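30-kDa cleavage and polyadenylation specificity factor 30 (Arabidopsis thaliana, PDB 5ZUU) binds m6A-modified RNA through its YTH domain, the part crystallised here, and works in pre-mRNA 3'-end formation and poly(A) site selection as a component of the CPSF complex. Local coordinates at residues S33-V38 with M161-A166; V59-S64 with R101-K106; H116-L121 with A149-L154. All blocks are in the same frame, centred on the assembly; numbering follows the deposited sequence.

Contact 1 (S33-V38 with M161-A166)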
loop_
_atom_site.group_PDB
_atom_site.type_symbol
_atom_site.label_atom_id
_atom_site.label_comp_id
_atom_site.label_asym_id
_atom_site.label_seq_id
_atom_site.Cartn_x
_atom_site.Cartn_y
_atom_site.Cartn_z
ATOM N N SER A 33 8.316 -6.027 -2.007
ATOM C CA SER A 33 8.063 -4.690 -1.499
ATOM C C SER A 33 8.184 -4.603 0.038
ATOM O O SER A 33 8.736 -3.678 0.614
ATOM C CB SER A 33 6.680 -4.244 -1.949
ATOM O OG SER A 33 6.412 -2.984 -1.448
ATOM N N VAL A 34 7.622 -5.602 0.681
ATOM C CA VAL A 34 7.630 -5.695 2.141
ATOM C C VAL A 34 9.052 -5.833 2.669
ATOM O O VAL A 34 9.410 -5.168 3.636
ATOM C CB VAL A 34 6.739 -6.859 2.604
ATOM C CG1 VAL A 34 6.936 -7.128 4.083
ATOM C CG2 VAL A 34 5.270 -6.529 2.323
ATOM N N GLN A 35 9.864 -6.675 2.040
ATOM C CA GLN A 35 11.253 -6.874 2.494
ATOM C C GLN A 35 12.115 -5.635 2.247
ATOM O O GLN A 35 13.012 -5.341 3.021
ATOM C CB GLN A 35 11.868 -8.141 1.848
ATOM C CG GLN A 35 13.383 -8.327 2.034
ATOM C CD GLN A 35 13.797 -8.354 3.485
ATOM O OE1 GLN A 35 13.172 -9.038 4.307
ATOM N NE2 GLN A 35 14.842 -7.605 3.820
ATOM N N GLN A 36 11.825 -4.889 1.182
ATOM C CA GLN A 36 12.683 -3.775 0.772
ATOM C C GLN A 36 12.146 -2.390 1.016
ATOM O O GLN A 36 12.889 -1.460 0.909
ATOM C CB GLN A 36 12.990 -3.968 -0.720
ATOM C CG GLN A 36 13.830 -5.211 -0.917
ATOM C CD GLN A 36 14.044 -5.558 -2.344
ATOM O OE1 GLN A 36 13.970 -4.719 -3.237
ATOM N NE2 GLN A 36 14.322 -6.831 -2.579
ATOM N N GLY A 37 10.862 -2.214 1.310
ATOM C CA GLY A 37 10.356 -0.837 1.486
ATOM C C GLY A 37 10.289 0.009 0.233
ATOM O O GLY A 37 10.511 1.254 0.249
ATOM N N VAL A 38 9.898 -0.660 -0.836
ATOM C CA VAL A 38 9.987 -0.133 -2.182
ATOM C C VAL A 38 8.839 -0.621 -3.021
ATOM O O VAL A 38 8.401 -1.723 -2.844
ATOM C CB VAL A 38 11.368 -0.581 -2.714
ATOM C CG1 VAL A 38 11.327 -1.374 -3.985
ATOM C CG2 VAL A 38 12.296 0.597 -2.788
ATOM N N MET A 161 4.062 -8.621 8.678
ATOM C CA MET A 161 4.192 -7.396 9.485
ATOM C C MET A 161 5.535 -7.318 10.199
ATOM O O MET A 161 6.242 -6.321 10.089
ATOM C CB MET A 161 3.085 -7.260 10.508
ATOM C CG MET A 161 3.081 -5.905 11.216
ATOM S SD MET A 161 2.301 -4.507 10.343
ATOM C CE MET A 161 3.729 -3.592 9.790
ATOM N N ALA A 162 5.841 -8.338 10.980
ATOM C CA ALA A 162 7.112 -8.370 11.717
ATOM C C ALA A 162 8.302 -8.390 10.712
ATOM O O ALA A 162 9.302 -7.692 10.892
ATOM C CB ALA A 162 7.121 -9.584 12.680
ATOM N N ILE A 163 8.134 -9.101 9.596
ATOM C CA ILE A 163 9.154 -9.064 8.517
ATOM C C ILE A 163 9.453 -7.622 8.085
ATOM O O ILE A 163 10.622 -7.197 8.005
ATOM C CB ILE A 163 8.770 -9.949 7.331
ATOM C CG1 ILE A 163 8.837 -11.431 7.750
ATOM C CG2 ILE A 163 9.759 -9.745 6.197
ATOM C CD1 ILE A 163 8.232 -12.371 6.733
ATOM N N SER A 164 8.384 -6.858 7.869
ATOM C CA SER A 164 8.527 -5.480 7.514
ATOM C C SER A 164 9.270 -4.667 8.559
ATOM O O SER A 164 10.117 -3.878 8.221
ATOM C CB SER A 164 7.138 -4.853 7.317
ATOM O OG SER A 164 7.358 -3.630 6.710
ATOM N N ILE A 165 8.883 -4.822 9.816
ATOM C CA ILE A 165 9.415 -4.004 10.950
ATOM C C ILE A 165 10.930 -4.293 11.088
ATOM O O ILE A 165 11.747 -3.367 11.190
ATOM C CB ILE A 165 8.668 -4.285 12.328
ATOM C CG1 ILE A 165 7.165 -3.917 12.288
ATOM C CG2 ILE A 165 9.286 -3.529 13.497
ATOM C CD1 ILE A 165 6.896 -2.481 11.905
ATOM N N ALA A 166 11.275 -5.581 11.036
ATOM C CA ALA A 166 12.683 -6.031 11.057
ATOM C C ALA A 166 13.450 -5.406 9.894
ATOM O O ALA A 166 14.475 -4.747 10.142
ATOM C CB ALA A 166 12.770 -7.555 11.012
HETATM O O HOH W 1 9.646 -2.937 5.109
HETATM O O HOH W 2 12.792 -8.965 7.707
#
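Val-34 turns CG1 trans to its own backbone N (chi1 170°), and Ser-164 swings OG likewise trans to its N (chi1 -168°); the first torsion lays a methyl against the CB of Ser-164, the second carries the hydroxyl to a water between the helices. Val-34 CG1 stands 4.0 Å from Ser-164 CB and more loosely against Ile-163 CG2. That water donates a hydrogen bond to Val-34 O at 2.7 Å and accepts one from Ser-164 OG at 2.9 Å, so the serine hydroxyl is a donor and a helix carbonyl gains a second-hand link across the gap. Nearer the surface, a second water bonds to Ile-163 O at 2.8 Å; its weak bond to Gln-35 OE1 is doubtful, because Gln-35 is modelled in two conformers. No direct hydrogen bond joins the segments: methyl packing and the water bridge between Val-34 O and Ser-164 OG connect them. Helix 27-36 ends here, and Gly-37 leaves it with positive phi, while Ser-33 OG donates a hydrogen bond to Val-38 O. Trp-107 of strand 103-114 lies under both Val-34 and Ser-164, so helices 27-36 and 159-172 pack side by side against that strand.

Contact 2 (V59-S64 with R101-K106)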
loop_
_atom_site.group_PDB
_atom_site.type_symbol
_atom_site.label_atom_id
_atom_site.label_comp_id
_atom_site.label_asym_id
_atom_site.label_seq_id
_atom_site.Cartn_x
_atom_site.Cartn_y
_atom_site.Cartn_z
ATOM N N VAL A 59 0.079 9.911 1.506
ATOM C CA VAL A 59 -0.566 9.137 0.515
ATOM C C VAL A 59 -0.479 7.729 1.016
ATOM O O VAL A 59 0.638 7.154 1.271
ATOM C CB VAL A 59 0.148 9.296 -0.839
ATOM C CG1 VAL A 59 -0.473 8.370 -1.885
ATOM C CG2 VAL A 59 0.052 10.730 -1.275
ATOM N N ILE A 60 -1.665 7.191 1.246
ATOM C CA ILE A 60 -1.839 5.845 1.743
ATOM C C ILE A 60 -2.218 4.891 0.604
ATOM O O ILE A 60 -3.234 5.086 -0.068
ATOM C CB ILE A 60 -2.880 5.803 2.889
ATOM C CG1 ILE A 60 -2.488 6.822 3.973
ATOM C CG2 ILE A 60 -2.996 4.364 3.473
ATOM C CD1 ILE A 60 -1.077 6.648 4.519
ATOM N N LEU A 61 -1.379 3.883 0.388
ATOM C CA LEU A 61 -1.542 2.860 -0.678
ATOM C C LEU A 61 -2.045 1.581 -0.045
ATOM O O LEU A 61 -1.337 0.949 0.706
ATOM C CB LEU A 61 -0.177 2.613 -1.307
ATOM C CG LEU A 61 0.530 3.890 -1.812
ATOM C CD1 LEU A 61 1.857 3.530 -2.390
ATOM C CD2 LEU A 61 -0.299 4.602 -2.886
ATOM N N ILE A 62 -3.267 1.193 -0.381
ATOM C CA ILE A 62 -3.890 0.000 0.079
ATOM C C ILE A 62 -3.711 -1.076 -0.971
ATOM O O ILE A 62 -4.339 -1.018 -2.037
ATOM C CB ILE A 62 -5.395 0.273 0.339
ATOM C CG1 ILE A 62 -5.547 1.356 1.409
ATOM C CG2 ILE A 62 -6.138 -0.988 0.746
ATOM C CD1 ILE A 62 -6.999 1.881 1.612
ATOM N N PHE A 63 -2.929 -2.113 -0.651
ATOM C CA PHE A 63 -2.510 -3.137 -1.595
ATOM C C PHE A 63 -3.444 -4.274 -1.682
ATOM O O PHE A 63 -3.993 -4.716 -0.719
ATOM C CB PHE A 63 -1.137 -3.735 -1.243
ATOM C CG PHE A 63 -0.011 -2.927 -1.741
ATOM C CD1 PHE A 63 0.157 -1.602 -1.283
ATOM C CD2 PHE A 63 0.898 -3.441 -2.677
ATOM C CE1 PHE A 63 1.229 -0.822 -1.725
ATOM C CE2 PHE A 63 1.952 -2.663 -3.135
ATOM C CZ PHE A 63 2.127 -1.353 -2.663
ATOM N N SER A 64 -3.549 -4.816 -2.856
ATOM C CA SER A 64 -4.262 -6.029 -3.053
ATOM C C SER A 64 -3.701 -6.780 -4.206
ATOM O O SER A 64 -3.639 -6.238 -5.346
ATOM C CB SER A 64 -5.709 -5.739 -3.247
ATOM O OG SER A 64 -6.381 -6.933 -3.702
ATOM N N ARG A 101 9.652 3.739 -12.289
ATOM C CA ARG A 101 10.758 3.889 -11.393
ATOM C C ARG A 101 10.375 3.452 -9.953
ATOM O O ARG A 101 9.220 3.646 -9.503
ATOM C CB ARG A 101 11.193 5.335 -11.389
ATOM C CG ARG A 101 11.724 5.822 -12.724
ATOM C CD ARG A 101 11.751 7.339 -12.713
ATOM N NE ARG A 101 12.071 7.809 -14.061
ATOM C CZ ARG A 101 13.074 8.610 -14.419
ATOM N NH1 ARG A 101 13.880 9.201 -13.542
ATOM N NH2 ARG A 101 13.203 8.905 -15.700
ATOM N N ASN A 102 11.349 2.874 -9.244
ATOM C CA ASN A 102 11.119 2.434 -7.878
ATOM C C ASN A 102 10.934 3.675 -7.061
ATOM O O ASN A 102 11.623 4.663 -7.290
ATOM C CB ASN A 102 12.341 1.672 -7.306
ATOM C CG ASN A 102 12.522 0.298 -7.903
ATOM O OD1 ASN A 102 11.637 -0.263 -8.547
ATOM N ND2 ASN A 102 13.676 -0.305 -7.607
ATOM N N PHE A 103 10.019 3.640 -6.099
ATOM C CA PHE A 103 9.945 4.670 -5.048
ATOM C C PHE A 103 9.802 4.037 -3.625
ATOM O O PHE A 103 9.503 2.888 -3.485
ATOM C CB PHE A 103 8.814 5.675 -5.369
ATOM C CG PHE A 103 7.446 5.038 -5.408
ATOM C CD1 PHE A 103 6.981 4.411 -6.562
ATOM C CD2 PHE A 103 6.633 5.000 -4.248
ATOM C CE1 PHE A 103 5.732 3.761 -6.592
ATOM C CE2 PHE A 103 5.393 4.328 -4.271
ATOM C CZ PHE A 103 4.920 3.732 -5.445
ATOM N N SER A 104 10.081 4.797 -2.588
ATOM C CA SER A 104 9.979 4.305 -1.216
ATOM C C SER A 104 8.558 4.217 -0.728
ATOM O O SER A 104 7.725 5.103 -0.994
ATOM C CB SER A 104 10.623 5.279 -0.215
ATOM O OG SER A 104 11.930 5.443 -0.560
ATOM N N VAL A 105 8.331 3.198 0.071
ATOM C CA VAL A 105 7.107 3.067 0.830
ATOM C C VAL A 105 7.495 2.586 2.221
ATOM O O VAL A 105 8.531 1.979 2.383
ATOM C CB VAL A 105 6.051 2.155 0.153
ATOM C CG1 VAL A 105 5.730 2.669 -1.196
ATOM C CG2 VAL A 105 6.519 0.715 0.026
ATOM N N LYS A 106 6.658 2.904 3.201
ATOM C CA LYS A 106 6.750 2.371 4.555
ATOM C C LYS A 106 5.472 1.614 4.829
ATOM O O LYS A 106 4.395 2.209 4.862
ATOM C CB LYS A 106 6.868 3.515 5.485
ATOM C CG LYS A 106 6.725 3.240 6.970
ATOM C CD LYS A 106 7.032 4.575 7.654
ATOM C CE LYS A 106 6.329 4.790 8.968
ATOM N NZ LYS A 106 7.259 4.357 10.022
#
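Leu-61 and the pair Phe-103 and Val-105 meet through one methyl, CD1 of the leucine. It comes to the edge of the Phe-103 ring, near the ring plane, with Leu-61 CD1 4.1 Å from Phe-103 CE2. The same methyl is 4.1 Å from Val-105 CG1, so it touches both residues at once. Leu-61 and Phe-103 approach from opposite directions, whereas Leu-61 and Val-105 cross at about a right angle. An extended leucine (chi2 179°) carries CD1 outward from strand 58-65, and Phe-103, with CG lying between its backbone N and carbonyl carbon (chi1 62°), brings its ring edge to meet it.

All three residues are buried, and this is the close part of the contact. The backbones stay apart even here, with Leu-61 CA 8.8 Å from Val-105 CA, so that only side-chain ends meet and no hydrogen bond crosses. Phe-63 points the same way as Leu-61, but its CZ comes no nearer than 5.5 Å, to Val-105 CG2; its ring instead meets Trp-39 edge-to-face and Trp-107. At the outer end Arg-101 is exposed, while Lys-106, partly exposed, forms a salt bridge with Glu-168.

Strand 70-77 lies between these two strands in the sheet. The contact therefore joins next-but-one strands across one face of a curved mixed sheet, where Leu-49 of helix 46-55 also packs on Phe-103. The nearest atom of the contact is about 5 Å from the bound RNA, and such a hydrophobic interior between sheet and helices is that of the YTH fold.

Contact 3 (H116-L121 with A149-L154)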
loop_
_atom_site.group_PDB
_atom_site.type_symbol
_atom_site.label_atom_id
_atom_site.label_comp_id
_atom_site.label_asym_id
_atom_site.label_seq_id
_atom_site.Cartn_x
_atom_site.Cartn_y
_atom_site.Cartn_z
ATOM N N HIS A 116 -15.206 -9.917 1.246
ATOM C CA HIS A 116 -16.523 -10.169 1.879
ATOM C C HIS A 116 -16.748 -9.118 2.938
ATOM O O HIS A 116 -17.841 -8.484 3.026
ATOM C CB HIS A 116 -16.568 -11.582 2.487
ATOM C CG HIS A 116 -17.950 -12.012 2.880
ATOM N ND1 HIS A 116 -19.022 -11.961 1.996
ATOM C CD2 HIS A 116 -18.458 -12.394 4.078
ATOM C CE1 HIS A 116 -20.122 -12.334 2.641
ATOM N NE2 HIS A 116 -19.798 -12.627 3.890
ATOM N N LYS A 117 -15.689 -8.861 3.697
ATOM C CA LYS A 117 -15.766 -7.884 4.777
ATOM C C LYS A 117 -15.827 -6.434 4.362
ATOM O O LYS A 117 -16.183 -5.629 5.176
ATOM C CB LYS A 117 -14.629 -8.066 5.767
ATOM C CG LYS A 117 -14.779 -9.343 6.536
ATOM C CD LYS A 117 -13.534 -9.506 7.378
ATOM C CE LYS A 117 -13.458 -10.853 8.066
ATOM N NZ LYS A 117 -12.028 -10.963 8.509
ATOM N N THR A 118 -15.519 -6.117 3.116
ATOM C CA THR A 118 -15.634 -4.793 2.554
ATOM C C THR A 118 -16.809 -4.617 1.649
ATOM O O THR A 118 -16.892 -3.617 0.961
ATOM C CB THR A 118 -14.380 -4.416 1.723
ATOM O OG1 THR A 118 -14.388 -5.105 0.477
ATOM C CG2 THR A 118 -13.151 -4.771 2.430
ATOM N N ARG A 119 -17.751 -5.538 1.677
ATOM C CA ARG A 119 -18.781 -5.613 0.630
ATOM C C ARG A 119 -19.843 -4.515 0.761
ATOM O O ARG A 119 -20.570 -4.276 -0.182
ATOM C CB ARG A 119 -19.441 -7.000 0.590
ATOM C CG ARG A 119 -20.359 -7.369 1.787
ATOM C CD ARG A 119 -20.812 -8.852 1.654
ATOM N NE ARG A 119 -21.749 -9.267 2.685
ATOM C CZ ARG A 119 -21.428 -9.512 3.959
ATOM N NH1 ARG A 119 -20.182 -9.357 4.458
ATOM N NH2 ARG A 119 -22.368 -9.900 4.782
ATOM N N ASN A 120 -19.936 -3.841 1.904
ATOM C CA ASN A 120 -20.873 -2.717 2.024
ATOM C C ASN A 120 -20.213 -1.367 1.765
ATOM O O ASN A 120 -20.812 -0.313 2.011
ATOM C CB ASN A 120 -21.628 -2.797 3.346
ATOM C CG ASN A 120 -20.736 -2.568 4.534
ATOM O OD1 ASN A 120 -19.527 -2.763 4.396
ATOM N ND2 ASN A 120 -21.309 -2.167 5.683
ATOM N N LEU A 121 -18.986 -1.367 1.233
ATOM C CA LEU A 121 -18.244 -0.144 1.026
ATOM C C LEU A 121 -18.106 0.079 -0.446
ATOM O O LEU A 121 -17.514 -0.732 -1.134
ATOM C CB LEU A 121 -16.826 -0.215 1.609
ATOM C CG LEU A 121 -16.422 0.497 2.838
ATOM C CD1 LEU A 121 -14.892 0.658 2.929
ATOM C CD2 LEU A 121 -17.047 1.869 2.833
ATOM N N ALA A 149 -9.227 1.580 5.103
ATOM C CA ALA A 149 -8.023 1.410 5.938
ATOM C C ALA A 149 -8.413 1.002 7.381
ATOM O O ALA A 149 -7.817 0.124 7.982
ATOM C CB ALA A 149 -7.214 2.695 5.996
ATOM N N SER A 150 -9.448 1.611 7.939
ATOM C CA SER A 150 -9.836 1.217 9.285
ATOM C C SER A 150 -10.159 -0.302 9.388
ATOM O O SER A 150 -9.842 -0.911 10.405
ATOM C CB SER A 150 -10.942 2.128 9.830
ATOM O OG SER A 150 -12.149 1.553 9.457
ATOM N N LEU A 151 -10.711 -0.921 8.333
ATOM C CA LEU A 151 -10.977 -2.359 8.347
ATOM C C LEU A 151 -9.680 -3.190 8.396
ATOM O O LEU A 151 -9.643 -4.305 8.975
ATOM C CB LEU A 151 -11.795 -2.815 7.127
ATOM C CG LEU A 151 -13.195 -2.226 7.065
ATOM C CD1 LEU A 151 -13.878 -2.518 5.734
ATOM C CD2 LEU A 151 -14.076 -2.697 8.225
ATOM N N LEU A 152 -8.658 -2.685 7.714
ATOM C CA LEU A 152 -7.364 -3.319 7.733
ATOM C C LEU A 152 -6.838 -3.416 9.190
ATOM O O LEU A 152 -6.317 -4.455 9.587
ATOM C CB LEU A 152 -6.347 -2.536 6.912
ATOM C CG LEU A 152 -6.493 -2.418 5.383
ATOM C CD1 LEU A 152 -5.448 -1.397 4.887
ATOM C CD2 LEU A 152 -6.296 -3.790 4.757
ATOM N N TYR A 153 -6.929 -2.324 9.934
ATOM C CA TYR A 153 -6.495 -2.285 11.343
ATOM C C TYR A 153 -7.351 -3.178 12.304
ATOM O O TYR A 153 -6.910 -3.434 13.422
ATOM C CB TYR A 153 -6.457 -0.863 11.823
ATOM C CG TYR A 153 -5.218 -0.196 11.316
ATOM C CD1 TYR A 153 -4.002 -0.289 12.014
ATOM C CD2 TYR A 153 -5.229 0.486 10.100
ATOM C CE1 TYR A 153 -2.860 0.312 11.514
ATOM C CE2 TYR A 153 -4.108 1.082 9.602
ATOM C CZ TYR A 153 -2.906 0.984 10.288
ATOM O OH TYR A 153 -1.816 1.664 9.786
ATOM N N LEU A 154 -8.532 -3.659 11.886
ATOM C CA LEU A 154 -9.237 -4.661 12.642
ATOM C C LEU A 154 -8.668 -6.046 12.464
ATOM O O LEU A 154 -8.912 -6.895 13.319
ATOM C CB LEU A 154 -10.734 -4.673 12.305
ATOM C CG LEU A 154 -11.423 -3.359 12.489
ATOM C CD1 LEU A 154 -12.843 -3.514 11.984
ATOM C CD2 LEU A 154 -11.415 -2.862 13.905
#
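Leu-151 and the loop 116-121 meet by apolar contact, nearly all of it made by one methyl. CD1 of Leu-151 lies 4.1 Å from Thr-118 CG2 and 4.4 Å from Leu-121 CD1, and it also rests 3.9 Å from the carbonyl oxygen of Lys-117. The leucine is extended beyond its first torsion (chi2 171°), which sends CD1 out from helix 142-154 toward the loop. Thr-118 sets its methyl trans to the carbonyl carbon, and the two side chains meet at a slant. Leu-121 also leans on Val-144, Gln-147 and Leu-148 of the same helix, and Leu-151 on Leu-113 of strand 103-114.

Hydrogen bonds shape the loop rather than cross the contact. A type I beta turn runs from Thr-118 to Leu-121, with Leu-121 N bonded to Thr-118 O at 3.1 Å. His-116 O accepts twice, from Arg-119 N at 3.2 Å and from Arg-119 NH1 at 2.9 Å, the two donors reaching it from opposite faces of the carbonyl plane. The NH1 bond is nearly straight (169°) and lies in the guanidinium plane. Thr-118 OG1 hydrogen-bonds back to Phe-115 O, just before the segment.

Flat and charged groups lie at the outer side. Arg-119 NH1 sits over the centre of one face of the His-116 ring, 3.3 Å above its plane, the two flat groups being offset; the in-plane hydrogen bond to His-116 O probably limits the rotation of the guanidinium. Lys-117 NZ forms a salt bridge with Glu-155.

With no hydrogen bond between the segments, the loop is held on the helix by van der Waals contact around Leu-151, while its own bonds set its shape and the Lys-117 to Glu-155 salt bridge adds an ionic tie just past segment 149-154.

All three contacts belong to one compact domain built round the mixed sheet. Contacts 1 and 2, with centres about 12 Å apart, touch directly: Gly-37 O lies 2.9 Å from Val-105 N, a probable hydrogen bond that ties the end of helix 27-36 to strand 103-114. Contacts 2 and 3, about 19 Å apart, meet where Ile-62 packs on Ala-149 and Leu-152. Contacts 1 and 3 do not touch, yet helices 142-154 and 159-172 are consecutive. Along the chain, contact 2 closes before contact 3 opens, and contact 1 spans both. The sheet thus links two helical flanks, with contact 2 nearest the centre and nearest the RNA.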